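PDB 1VLI: spore coat polysaccharide biosynthesis protein SpsE from Bacillus subtilis, which takes part in spore coat polysaccharide biosynthesis, probably as a zinc-binding enzyme of the sialic acid synthase (NeuB) family with N-acylneuraminate-9-phosphate synthase activity. Local coordinates for residues Asn146-Pro149 with Leu150-Tyr153; His248-Asp252 with Lys253-Gly257; His192-Lys196 with Tyr197-Pro201; Ala166-Glu169 with Ile170-His174; Glu353-Thr356 with Ser357-Ala361. One frame throughout, in Å; residues are numbered along the deposited sequence.

Contact 1. Residues Asn146-Pro149 with Leu150-Tyr153; sequences NHLP and LLKY
The carbonyl oxygen of H147 accepts the backbone N-H of L151, with H147 O and L151 N 2.8 Å apart and the donor lying in the carbonyl plane. H147 is the N-cap residue, and this is the first i to i+4 bond of the helix. Two more follow, K152 N to L148 O at 3.0 Å and Y153 N to P149 O at 3.0 Å. P149 suits the first turn, since a residue there needs no N-H to bond back along the helix.

The side chain of H147 turns the cap into a packing surface as well. With CG anti to the backbone N (chi1 -167°), the imidazole swings over the start of the helix, and L150 CB sits above its centre in a CH-pi contact, 3.3 Å from the ring centroid and 11° off the normal. L150 CD2 lies farther along the same side chain, 3.9 Å from H147 CD2, while P149 CD lies at the ring's edge. With an alanine here in place of H147, L150 CB would probably lose its aromatic cover and a gap would be likely to open beside the first turn. On another side of the helix L148 CD2 meets L151 CD1 at 3.9 Å, branched leucines suiting a surface that faces another helix.

Those two leucines rest on helix 170-181, while P149 and Y153 pack on E124 of helix 124-131, Y153 OH also bonding D128. The turn thus opens helix 148-155, which links parallel strands 138-140 and 161-164 in a beta-alpha-beta unit of the barrel.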
loop_
_atom_site.group_PDB
_atom_site.type_symbol
_atom_site.label_atom_id
_atom_site.label_comp_id
_atom_site.label_asym_id
_atom_site.label_seq_id
_atom_site.Cartn_x
_atom_site.Cartn_y
_atom_site.Cartn_z
ATOM N N ASN A 146 -2.399 -9.279 -3.902
ATOM C CA ASN A 146 -3.115 -10.479 -4.339
ATOM C C ASN A 146 -4.178 -10.882 -3.337
ATOM O O ASN A 146 -4.702 -11.988 -3.409
ATOM C CB ASN A 146 -2.129 -11.645 -4.610
ATOM C CG ASN A 146 -1.541 -12.222 -3.329
ATOM O OD1 ASN A 146 -1.522 -11.547 -2.287
ATOM N ND2 ASN A 146 -1.053 -13.478 -3.389
ATOM N N HIS A 147 -4.516 -9.982 -2.415
ATOM C CA HIS A 147 -5.580 -10.255 -1.477
ATOM C C HIS A 147 -6.863 -9.864 -2.163
ATOM O O HIS A 147 -7.491 -8.817 -1.854
ATOM C CB HIS A 147 -5.402 -9.450 -0.194
ATOM C CG HIS A 147 -6.271 -9.906 0.927
ATOM N ND1 HIS A 147 -7.442 -10.612 0.730
ATOM C CD2 HIS A 147 -6.135 -9.766 2.266
ATOM C CE1 HIS A 147 -7.990 -10.884 1.900
ATOM N NE2 HIS A 147 -7.223 -10.373 2.849
ATOM N N LEU A 148 -7.263 -10.725 -3.084
ATOM C CA LEU A 148 -8.375 -10.450 -3.978
ATOM C C LEU A 148 -9.710 -10.285 -3.245
ATOM O O LEU A 148 -10.467 -9.378 -3.582
ATOM C CB LEU A 148 -8.448 -11.491 -5.109
ATOM C CG LEU A 148 -7.200 -11.693 -6.006
ATOM C CD1 LEU A 148 -7.648 -12.451 -7.226
ATOM C CD2 LEU A 148 -6.468 -10.380 -6.450
ATOM N N PRO A 149 -10.019 -11.113 -2.248
ATOM C CA PRO A 149 -11.239 -10.872 -1.452
ATOM C C PRO A 149 -11.217 -9.488 -0.778
ATOM O O PRO A 149 -12.234 -8.786 -0.781
ATOM C CB PRO A 149 -11.240 -12.030 -0.450
ATOM C CG PRO A 149 -10.404 -13.137 -1.162
ATOM C CD PRO A 149 -9.310 -12.328 -1.792
ATOM N N LEU A 150 -10.055 -9.073 -0.269
ATOM C CA LEU A 150 -9.912 -7.722 0.254
ATOM C C LEU A 150 -10.095 -6.659 -0.821
ATOM O O LEU A 150 -10.780 -5.659 -0.583
ATOM C CB LEU A 150 -8.575 -7.524 0.968
ATOM C CG LEU A 150 -8.284 -6.082 1.426
ATOM C CD1 LEU A 150 -9.293 -5.576 2.556
ATOM C CD2 LEU A 150 -6.846 -5.910 1.846
ATOM N N LEU A 151 -9.505 -6.849 -2.002
ATOM C CA LEU A 151 -9.626 -5.826 -3.039
ATOM C C LEU A 151 -11.085 -5.654 -3.450
ATOM O O LEU A 151 -11.515 -4.559 -3.736
ATOM C CB LEU A 151 -8.737 -6.136 -4.267
ATOM C CG LEU A 151 -7.229 -6.207 -4.014
ATOM C CD1 LEU A 151 -6.499 -6.686 -5.272
ATOM C CD2 LEU A 151 -6.623 -4.871 -3.505
ATOM N N LYS A 152 -11.828 -6.756 -3.497
ATOM C CA LYS A 152 -13.235 -6.781 -3.876
ATOM C C LYS A 152 -14.060 -6.075 -2.800
ATOM O O LYS A 152 -14.980 -5.319 -3.088
ATOM C CB LYS A 152 -13.651 -8.244 -3.986
ATOM C CG LYS A 152 -14.892 -8.541 -4.795
ATOM C CD LYS A 152 -15.309 -10.014 -4.613
ATOM C CE LYS A 152 -16.382 -10.468 -5.626
ATOM N NZ LYS A 152 -16.045 -11.763 -6.330
ATOM N N TYR A 153 -13.716 -6.333 -1.550
ATOM C CA TYR A 153 -14.485 -5.850 -0.419
ATOM C C TYR A 153 -14.395 -4.339 -0.335
ATOM O O TYR A 153 -15.403 -3.660 -0.188
ATOM C CB TYR A 153 -13.919 -6.457 0.847
ATOM C CG TYR A 153 -14.689 -6.171 2.093
ATOM C CD1 TYR A 153 -14.434 -5.023 2.842
ATOM C CD2 TYR A 153 -15.638 -7.056 2.554
ATOM C CE1 TYR A 153 -15.104 -4.762 4.003
ATOM C CE2 TYR A 153 -16.326 -6.805 3.722
ATOM C CZ TYR A 153 -16.057 -5.653 4.449
ATOM O OH TYR A 153 -16.736 -5.409 5.633
#

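Contact 2. Residues His248-Asp252 with Lys253-Gly257; sequences HFTID and KNLPG
D252 has its CG anti to the backbone N (chi1 170°), which swings the carboxylate forward over the next two residues, while L255, with CG anti to its own carbonyl carbon (chi1 -74°), lies across D252 at about a right angle. A type I beta turn from D252 to L255 is closed by L255 N bonding D252 O at 3.3 Å, the donor standing well above the carbonyl plane. Laid over it is an Asx-turn bond: D252 OD1 accepts the backbone N-H of N254 at 3.1 Å, nearly straight at the hydrogen (166°), though the donor stands above the carboxylate plane. Aspartate suits the first position because its carboxylate can take this i+2 amide.

A few aliphatic contacts accompany the turn. L255 CD1 lies 3.7 Å from D252 CB and 3.8 Å from I251 CG2, the I251 and L255 side chains running side by side. T250 CG2 touches K253 CG at 4.0 Å, while T250 OG1 takes a weak bond from D252 N and is also bonded to H260.

The loop leaves strand 244-248 just after H248, a zinc ligand together with H226. Its chemistry is that of a surface turn: a carboxylate and a carbonyl take the amides of N254 and L255, with modest aliphatic contacts beside them.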
loop_
_atom_site.group_PDB
_atom_site.type_symbol
_atom_site.label_atom_id
_atom_site.label_comp_id
_atom_site.label_asym_id
_atom_site.label_seq_id
_atom_site.Cartn_x
_atom_site.Cartn_y
_atom_site.Cartn_z
ATOM N N HIS A 248 8.575 8.985 2.766
ATOM C CA HIS A 248 8.601 9.011 4.238
ATOM C C HIS A 248 9.210 10.324 4.723
ATOM O O HIS A 248 10.156 10.855 4.101
ATOM C CB HIS A 248 9.420 7.873 4.825
ATOM C CG HIS A 248 8.859 6.516 4.549
ATOM N ND1 HIS A 248 8.426 5.677 5.550
ATOM C CD2 HIS A 248 8.669 5.843 3.385
ATOM C CE1 HIS A 248 7.988 4.548 5.018
ATOM N NE2 HIS A 248 8.127 4.621 3.706
ATOM N N PHE A 249 8.649 10.846 5.818
ATOM C CA PHE A 249 9.241 11.972 6.502
ATOM C C PHE A 249 9.186 11.791 8.015
ATOM O O PHE A 249 8.399 11.004 8.538
ATOM C CB PHE A 249 8.578 13.286 6.084
ATOM C CG PHE A 249 7.286 13.588 6.797
ATOM C CD1 PHE A 249 6.135 12.871 6.504
ATOM C CD2 PHE A 249 7.220 14.619 7.737
ATOM C CE1 PHE A 249 4.940 13.148 7.131
ATOM C CE2 PHE A 249 6.020 14.925 8.387
ATOM C CZ PHE A 249 4.875 14.190 8.096
ATOM N N THR A 250 10.057 12.509 8.705
ATOM C CA THR A 250 10.100 12.477 10.151
ATOM C C THR A 250 10.247 13.906 10.623
ATOM O O THR A 250 10.346 14.813 9.809
ATOM C CB THR A 250 11.261 11.598 10.654
ATOM O OG1 THR A 250 11.328 11.676 12.084
ATOM C CG2 THR A 250 12.624 12.166 10.188
ATOM N N ILE A 251 10.257 14.098 11.934
ATOM C CA ILE A 251 10.385 15.421 12.521
ATOM C C ILE A 251 11.856 15.694 12.821
ATOM O O ILE A 251 12.280 16.853 12.928
ATOM C CB ILE A 251 9.436 15.545 13.786
ATOM C CG1 ILE A 251 8.882 16.958 13.922
ATOM C CG2 ILE A 251 10.061 15.025 15.108
ATOM C CD1 ILE A 251 7.770 17.256 12.947
ATOM N N ASP A 252 12.631 14.610 12.921
ATOM C CA ASP A 252 14.056 14.655 13.281
ATOM C C ASP A 252 14.730 13.322 12.934
ATOM O O ASP A 252 14.417 12.293 13.532
ATOM C CB ASP A 252 14.207 14.968 14.782
ATOM C CG ASP A 252 15.626 14.799 15.295
ATOM O OD1 ASP A 252 16.581 14.751 14.491
ATOM O OD2 ASP A 252 15.881 14.717 16.511
ATOM N N LYS A 253 15.670 13.358 11.990
ATOM C CA LYS A 253 16.298 12.143 11.428
ATOM C C LYS A 253 17.151 11.350 12.426
ATOM O O LYS A 253 17.461 10.174 12.201
ATOM C CB LYS A 253 17.146 12.497 10.198
ATOM C CG LYS A 253 16.344 12.948 8.979
ATOM C CD LYS A 253 17.208 13.668 7.939
ATOM C CE LYS A 253 18.092 12.720 7.138
ATOM N NZ LYS A 253 17.305 11.772 6.307
ATOM N N ASN A 254 17.537 11.999 13.521
ATOM C CA ASN A 254 18.431 11.379 14.492
ATOM C C ASN A 254 17.703 10.662 15.631
ATOM O O ASN A 254 18.350 10.000 16.446
ATOM C CB ASN A 254 19.464 12.388 15.025
ATOM C CG ASN A 254 20.421 12.876 13.939
ATOM O OD1 ASN A 254 20.630 14.079 13.784
ATOM N ND2 ASN A 254 20.990 11.941 13.168
ATOM N N LEU A 255 16.371 10.783 15.673
ATOM C CA LEU A 255 15.544 10.051 16.646
ATOM C C LEU A 255 15.808 8.545 16.528
ATOM O O LEU A 255 16.039 8.058 15.417
ATOM C CB LEU A 255 14.055 10.394 16.475
ATOM C CG LEU A 255 13.625 11.790 16.972
ATOM C CD1 LEU A 255 12.276 12.209 16.413
ATOM C CD2 LEU A 255 13.621 11.883 18.496
ATOM N N PRO A 256 15.839 7.826 17.657
ATOM C CA PRO A 256 16.184 6.388 17.658
ATOM C C PRO A 256 15.250 5.602 16.739
ATOM O O PRO A 256 14.098 5.349 17.076
ATOM C CB PRO A 256 16.037 5.974 19.123
ATOM C CG PRO A 256 15.279 7.108 19.788
ATOM C CD PRO A 256 15.575 8.343 19.011
ATOM N N GLY A 257 15.784 5.219 15.584
ATOM C CA GLY A 257 15.001 5.026 14.362
ATOM C C GLY A 257 13.850 4.045 14.334
ATOM O O GLY A 257 14.073 2.851 14.148
#

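Contact 3. Residues His192-Lys196 with Tyr197-Pro201; sequences HCVAK and YPAPP
V194 and A199 make the apolar contact between the two halves of this loop, with V194 CB and A199 CB 4.2 Å apart. The methyl of A199 also lies 3.7 Å from K196 O, so it is tucked between a valine side chain and a backbone carbonyl; a residue as small as alanine fits this buried inner corner. On the outer side K196 lays its aliphatic stem along the chain: CG, anti to the backbone N (chi1 -169°), comes 3.3 Å from P198 O, and a bend at chi2 leads the rest of the lysine away. No hydrogen bond joins the two halves, and their fit depends on van der Waals contact and on the shape of the backbone.

That shape is set in part by the cis peptide between Y197 and P198, which turns the chain sharply enough for A199 to face back toward V194. The next shell fixes both arms to H226: V194 O accepts from its ND1, and A199 is bonded to its backbone. Y197 carries its ring to that of H248, the planes at about 35°.

H226 and H248 are the zinc ligands, and the Y197 side chain lies about 6 Å from the metal. The V194 carbonyl is a second-shell partner of H226, holding its ND1 while NE2 binds zinc. The loop follows strand 188-193 at its C-terminal end, where the active sites of TIM barrels characteristically lie.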
loop_
_atom_site.group_PDB
_atom_site.type_symbol
_atom_site.label_atom_id
_atom_site.label_comp_id
_atom_site.label_asym_id
_atom_site.label_seq_id
_atom_site.Cartn_x
_atom_site.Cartn_y
_atom_site.Cartn_z
ATOM N N HIS A 192 4.265 2.359 -8.456
ATOM C CA HIS A 192 5.507 1.617 -8.595
ATOM C C HIS A 192 6.304 1.836 -7.335
ATOM O O HIS A 192 6.208 2.890 -6.726
ATOM C CB HIS A 192 6.297 2.116 -9.811
ATOM C CG HIS A 192 7.678 1.551 -9.902
ATOM N ND1 HIS A 192 7.933 0.194 -9.851
ATOM C CD2 HIS A 192 8.879 2.156 -10.049
ATOM C CE1 HIS A 192 9.231 -0.008 -9.980
ATOM N NE2 HIS A 192 9.825 1.162 -10.110
ATOM N N CYS A 193 7.135 0.871 -6.970
ATOM C CA CYS A 193 7.686 0.857 -5.647
ATOM C C CYS A 193 8.768 -0.201 -5.516
ATOM O O CYS A 193 8.659 -1.258 -6.116
ATOM C CB CYS A 193 6.530 0.495 -4.715
ATOM S SG CYS A 193 7.006 0.488 -3.017
ATOM N N VAL A 194 9.786 0.065 -4.701
ATOM C CA VAL A 194 10.799 -0.945 -4.325
ATOM C C VAL A 194 10.752 -1.264 -2.811
ATOM O O VAL A 194 10.853 -0.351 -1.977
ATOM C CB VAL A 194 12.205 -0.446 -4.656
ATOM C CG1 VAL A 194 13.219 -1.553 -4.480
ATOM C CG2 VAL A 194 12.253 0.132 -6.061
ATOM N N ALA A 195 10.623 -2.543 -2.446
ATOM C CA ALA A 195 10.370 -2.926 -1.028
ATOM C C ALA A 195 11.555 -2.784 -0.063
ATOM O O ALA A 195 11.364 -2.758 1.159
ATOM C CB ALA A 195 9.738 -4.331 -0.915
ATOM N N LYS A 196 12.763 -2.687 -0.606
ATOM C CA LYS A 196 13.928 -2.308 0.187
ATOM C C LYS A 196 13.804 -0.880 0.758
ATOM O O LYS A 196 13.296 0.024 0.101
ATOM C CB LYS A 196 15.196 -2.444 -0.658
ATOM C CG LYS A 196 16.505 -2.339 0.128
ATOM C CD LYS A 196 16.663 -3.434 1.199
ATOM C CE LYS A 196 18.030 -3.340 1.876
ATOM N NZ LYS A 196 18.204 -4.422 2.879
ATOM N N TYR A 197 14.253 -0.695 1.994
ATOM C CA TYR A 197 14.280 0.628 2.599
ATOM C C TYR A 197 15.545 0.777 3.457
ATOM O O TYR A 197 15.742 0.009 4.404
ATOM C CB TYR A 197 12.995 0.904 3.409
ATOM C CG TYR A 197 12.957 2.277 4.090
ATOM C CD1 TYR A 197 12.624 3.441 3.373
ATOM C CD2 TYR A 197 13.242 2.413 5.459
ATOM C CE1 TYR A 197 12.590 4.702 4.000
ATOM C CE2 TYR A 197 13.204 3.666 6.094
ATOM C CZ TYR A 197 12.879 4.799 5.359
ATOM O OH TYR A 197 12.849 6.020 5.991
ATOM N N PRO A 198 16.414 1.734 3.117
ATOM C CA PRO A 198 16.251 2.570 1.932
ATOM C C PRO A 198 16.658 1.836 0.641
ATOM O O PRO A 198 17.372 0.817 0.690
ATOM C CB PRO A 198 17.196 3.744 2.206
ATOM C CG PRO A 198 18.287 3.141 3.013
ATOM C CD PRO A 198 17.638 2.077 3.862
ATOM N N ALA A 199 16.197 2.364 -0.490
ATOM C CA ALA A 199 16.427 1.756 -1.781
ATOM C C ALA A 199 17.487 2.562 -2.523
ATOM O O ALA A 199 17.273 3.738 -2.822
ATOM C CB ALA A 199 15.139 1.715 -2.569
ATOM N N PRO A 200 18.635 1.946 -2.812
ATOM C CA PRO A 200 19.686 2.620 -3.582
ATOM C C PRO A 200 19.132 3.078 -4.940
ATOM O O PRO A 200 18.309 2.365 -5.525
ATOM C CB PRO A 200 20.745 1.525 -3.772
ATOM C CG PRO A 200 20.477 0.511 -2.724
ATOM C CD PRO A 200 19.007 0.563 -2.443
ATOM N N PRO A 201 19.565 4.238 -5.434
ATOM C CA PRO A 201 19.120 4.762 -6.738
ATOM C C PRO A 201 19.073 3.751 -7.920
ATOM O O PRO A 201 18.144 3.823 -8.731
ATOM C CB PRO A 201 20.152 5.863 -7.041
ATOM C CG PRO A 201 20.617 6.318 -5.726
ATOM C CD PRO A 201 20.531 5.141 -4.786
#

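Contact 4. Residues Ala166-Glu169 with Ile170-His174; sequences AGAE and ISDVH
Hydrogen bonds between E169 and D172 join the loop to the helix in both directions. The backbone N of E169 donates its N-H to D172 OD2 at 2.8 Å, nearly straight at 170° and reaching the carboxylate oxygen on its anti side, 22° out of plane. In return E169 O receives V173 N at 3.3 Å, in the carbonyl plane, and more weakly D172 N at 3.1 Å. The D172 carboxylate gets back to the loop because CG is anti to the carbonyl carbon (chi1 -46°), beside its own backbone N.

The two acidic side chains have further partners. D172 OD1 forms a salt bridge with R311, so the two oxygens of one carboxylate serve a backbone amide and a guanidinium. E169 OE2 instead accepts a hydrogen bond from the hydroxyl of T302. An asparagine in place of D172 would probably weaken the hold on R311, leaving that charge without its anionic mate.

Apolar contact is slight. A168 CB lies 4.2 Å from V173 CG2, and V173 also packs on I190 of strand 188-193. Alanine is small enough to fit beside the carboxylate, its CB 4.0 Å from D172 OD2.

With E169 at the N-cap, the arrangement is half of a capping box: the acidic side chain three residues on binds the N-cap amide, while the E169 side chain is turned elsewhere. It starts helix 170-181 after strand 161-164 in the barrel.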
loop_
_atom_site.group_PDB
_atom_site.type_symbol
_atom_site.label_atom_id
_atom_site.label_comp_id
_atom_site.label_asym_id
_atom_site.label_seq_id
_atom_site.Cartn_x
_atom_site.Cartn_y
_atom_site.Cartn_z
ATOM N N ALA A 166 5.385 -3.411 -5.157
ATOM C CA ALA A 166 6.753 -3.893 -4.933
ATOM C C ALA A 166 6.829 -5.376 -5.215
ATOM O O ALA A 166 5.996 -6.159 -4.722
ATOM C CB ALA A 166 7.228 -3.619 -3.532
ATOM N N GLY A 167 7.817 -5.763 -6.017
ATOM C CA GLY A 167 8.059 -7.184 -6.317
ATOM C C GLY A 167 7.039 -7.892 -7.207
ATOM O O GLY A 167 7.083 -9.118 -7.333
ATOM N N ALA A 168 6.144 -7.119 -7.834
ATOM C CA ALA A 168 5.027 -7.658 -8.602
ATOM C C ALA A 168 5.465 -7.810 -10.036
ATOM O O ALA A 168 6.381 -7.129 -10.481
ATOM C CB ALA A 168 3.820 -6.733 -8.527
ATOM N N GLU A 169 4.815 -8.711 -10.755
ATOM C CA GLU A 169 4.949 -8.741 -12.189
ATOM C C GLU A 169 3.669 -8.191 -12.786
ATOM O O GLU A 169 2.719 -7.865 -12.054
ATOM C CB GLU A 169 5.251 -10.149 -12.638
ATOM C CG GLU A 169 6.550 -10.602 -12.019
ATOM C CD GLU A 169 7.229 -11.653 -12.840
ATOM O OE1 GLU A 169 6.605 -12.698 -13.114
ATOM O OE2 GLU A 169 8.388 -11.423 -13.211
ATOM N N ILE A 170 3.649 -8.058 -14.105
ATOM C CA ILE A 170 2.557 -7.369 -14.790
ATOM C C ILE A 170 1.182 -8.058 -14.588
ATOM O O ILE A 170 0.137 -7.396 -14.448
ATOM C CB ILE A 170 2.953 -7.066 -16.276
ATOM C CG1 ILE A 170 1.977 -6.103 -16.954
ATOM C CG2 ILE A 170 3.157 -8.342 -17.106
ATOM C CD1 ILE A 170 2.099 -4.693 -16.508
ATOM N N SER A 171 1.205 -9.379 -14.487
ATOM C CA SER A 171 -0.008 -10.134 -14.312
ATOM C C SER A 171 -0.637 -9.911 -12.938
ATOM O O SER A 171 -1.858 -9.903 -12.827
ATOM C CB SER A 171 0.269 -11.608 -14.557
ATOM O OG SER A 171 1.447 -11.968 -13.872
ATOM N N ASP A 172 0.177 -9.711 -11.902
ATOM C CA ASP A 172 -0.366 -9.366 -10.558
ATOM C C ASP A 172 -1.026 -7.991 -10.575
ATOM O O ASP A 172 -2.086 -7.759 -9.931
ATOM C CB ASP A 172 0.745 -9.355 -9.497
ATOM C CG ASP A 172 1.675 -10.569 -9.591
ATOM O OD1 ASP A 172 1.165 -11.699 -9.602
ATOM O OD2 ASP A 172 2.921 -10.482 -9.653
ATOM N N VAL A 173 -0.395 -7.074 -11.309
ATOM C CA VAL A 173 -0.886 -5.711 -11.383
ATOM C C VAL A 173 -2.238 -5.755 -12.107
ATOM O O VAL A 173 -3.255 -5.187 -11.642
ATOM C CB VAL A 173 0.137 -4.814 -12.046
ATOM C CG1 VAL A 173 -0.382 -3.453 -12.250
ATOM C CG2 VAL A 173 1.357 -4.711 -11.187
ATOM N N HIS A 174 -2.270 -6.536 -13.180
ATOM C CA HIS A 174 -3.473 -6.698 -13.972
ATOM C C HIS A 174 -4.637 -7.324 -13.222
ATOM O O HIS A 174 -5.774 -6.868 -13.362
ATOM C CB HIS A 174 -3.158 -7.520 -15.203
ATOM C CG HIS A 174 -4.330 -7.724 -16.101
ATOM N ND1 HIS A 174 -4.842 -6.719 -16.892
ATOM C CD2 HIS A 174 -5.067 -8.825 -16.368
ATOM C CE1 HIS A 174 -5.858 -7.186 -17.592
ATOM N NE2 HIS A 174 -6.010 -8.463 -17.300
#

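Contact 5. Residues Glu353-Thr356 with Ser357-Ala361; sequences ELLT and SGVRA
S357 folds its short side chain back over the end of the helix. Its CB lies 3.5 Å from both E353 O and L354 O, and OG, set between the backbone N and the carbonyl carbon (chi1 81°), goes on to give a hydrogen bond to L354 O at 2.8 Å. The backbone N of S357 reaches that same oxygen at 3.2 Å, from the same face of the carbonyl plane but standing well above it. L354 O is therefore gripped twice by one residue. A serine suits a place where the last carbonyls of a helix run short of amide donors, as its hydroxyl can supply another.

The chain then turns through G358, whose positive phi (103°) would press a side chain against the preceding carbonyl, so glycine fits. This brings V359 back against the last turn: V359 N bonds L355 O at 3.2 Å, V359 CG2 comes to 3.3 Å from L354 O, and V359 CG1 meets L355 CD2 at 4.1 Å. The branched valine thus sets one methyl near a carbonyl while the other reaches the buried leucine. T356 OG1 turns the other way along the chain, to the carbonyl of F352.

L355 and T356 rest on I335 of strand 335-338, and V359 packs on F330 and shares a backbone bond with it. The turn follows helix 352-356 within the SAF domain, and E353, near the start of that helix, forms a salt bridge with K152 of helix 148-155.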
loop_
_atom_site.group_PDB
_atom_site.type_symbol
_atom_site.label_atom_id
_atom_site.label_comp_id
_atom_site.label_asym_id
_atom_site.label_seq_id
_atom_site.Cartn_x
_atom_site.Cartn_y
_atom_site.Cartn_z
ATOM N N GLU A 353 -12.828 -17.785 -2.359
ATOM C CA GLU A 353 -14.271 -17.921 -2.587
ATOM C C GLU A 353 -14.686 -19.345 -2.927
ATOM O O GLU A 353 -15.585 -19.901 -2.298
ATOM C CB GLU A 353 -14.734 -16.949 -3.668
ATOM C CG GLU A 353 -15.344 -15.679 -3.105
ATOM C CD GLU A 353 -15.140 -14.482 -4.023
ATOM O OE1 GLU A 353 -15.351 -14.640 -5.247
ATOM O OE2 GLU A 353 -14.764 -13.385 -3.519
ATOM N N LEU A 354 -14.006 -19.941 -3.901
ATOM C CA LEU A 354 -14.251 -21.308 -4.348
ATOM C C LEU A 354 -14.219 -22.307 -3.198
ATOM O O LEU A 354 -15.153 -23.106 -3.020
ATOM C CB LEU A 354 -13.193 -21.687 -5.384
ATOM C CG LEU A 354 -13.265 -23.034 -6.084
ATOM C CD1 LEU A 354 -14.438 -23.040 -7.026
ATOM C CD2 LEU A 354 -11.981 -23.224 -6.883
ATOM N N LEU A 355 -13.151 -22.276 -2.408
ATOM C CA LEU A 355 -13.049 -23.229 -1.304
ATOM C C LEU A 355 -14.155 -23.023 -0.259
ATOM O O LEU A 355 -14.751 -23.971 0.161
ATOM C CB LEU A 355 -11.671 -23.141 -0.649
ATOM C CG LEU A 355 -10.386 -23.433 -1.421
ATOM C CD1 LEU A 355 -9.262 -23.533 -0.404
ATOM C CD2 LEU A 355 -10.505 -24.757 -2.230
ATOM N N THR A 356 -14.439 -21.783 0.140
ATOM C CA THR A 356 -15.496 -21.526 1.133
ATOM C C THR A 356 -16.919 -21.667 0.593
ATOM O O THR A 356 -17.872 -21.460 1.330
ATOM C CB THR A 356 -15.313 -20.156 1.801
ATOM O OG1 THR A 356 -15.284 -19.128 0.801
ATOM C CG2 THR A 356 -13.934 -20.077 2.447
ATOM N N SER A 357 -17.077 -22.055 -0.669
ATOM C CA SER A 357 -18.410 -22.280 -1.235
ATOM C C SER A 357 -18.847 -23.746 -1.103
ATOM O O SER A 357 -19.650 -24.239 -1.906
ATOM C CB SER A 357 -18.435 -21.838 -2.699
ATOM O OG SER A 357 -17.876 -22.851 -3.528
ATOM N N GLY A 358 -18.318 -24.433 -0.088
ATOM C CA GLY A 358 -18.729 -25.788 0.223
ATOM C C GLY A 358 -17.776 -26.882 -0.208
ATOM O O GLY A 358 -18.155 -28.047 -0.306
ATOM N N VAL A 359 -16.534 -26.524 -0.483
ATOM C CA VAL A 359 -15.533 -27.523 -0.811
ATOM C C VAL A 359 -15.060 -28.145 0.506
ATOM O O VAL A 359 -15.135 -27.485 1.538
ATOM C CB VAL A 359 -14.387 -26.860 -1.574
ATOM C CG1 VAL A 359 -13.239 -27.813 -1.758
ATOM C CG2 VAL A 359 -14.901 -26.376 -2.908
ATOM N N ARG A 360 -14.578 -29.393 0.464
ATOM C CA ARG A 360 -14.161 -30.151 1.673
ATOM C C ARG A 360 -12.716 -30.670 1.611
ATOM O O ARG A 360 -12.191 -30.935 0.487
ATOM C CB ARG A 360 -15.084 -31.339 1.862
ATOM C CG ARG A 360 -16.523 -30.965 2.107
ATOM C CD ARG A 360 -17.447 -32.171 2.132
ATOM N NE ARG A 360 -18.819 -31.758 2.413
ATOM C CZ ARG A 360 -19.357 -31.723 3.637
ATOM N NH1 ARG A 360 -18.631 -32.060 4.701
ATOM N NH2 ARG A 360 -20.623 -31.347 3.796
ATOM N N ALA A 361 -12.077 -30.840 2.809
ATOM C CA ALA A 361 -10.686 -31.338 2.832
ATOM C C ALA A 361 -10.627 -32.817 2.407
ATOM O O ALA A 361 -11.496 -33.628 2.795
ATOM C CB ALA A 361 -10.088 -31.166 4.244
#

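Overall arrangement
Contacts 1, 3 and 4 are partly buried in the NeuB barrel, whereas contacts 2 and 5 lie at the surface, their centres about 47 Å apart. Contacts 1 and 4 each start a helix, and L148 and L151 of contact 1 pack on the helix that contact 4 begins; contact 5 follows one in the SAF domain. Contacts 2 and 3 follow barrel strands and share the zinc neighbourhood, where H248 meets Y197. Contact 3 also packs against contact 4 through A195 and A166. Backbone bonds and capping groups govern the helix ends and a carboxylate organises the exposed turn, but contact 3 has no hydrogen bond between its halves and relies on van der Waals fit. The K152–E353 salt bridge connects contacts 1 and 5.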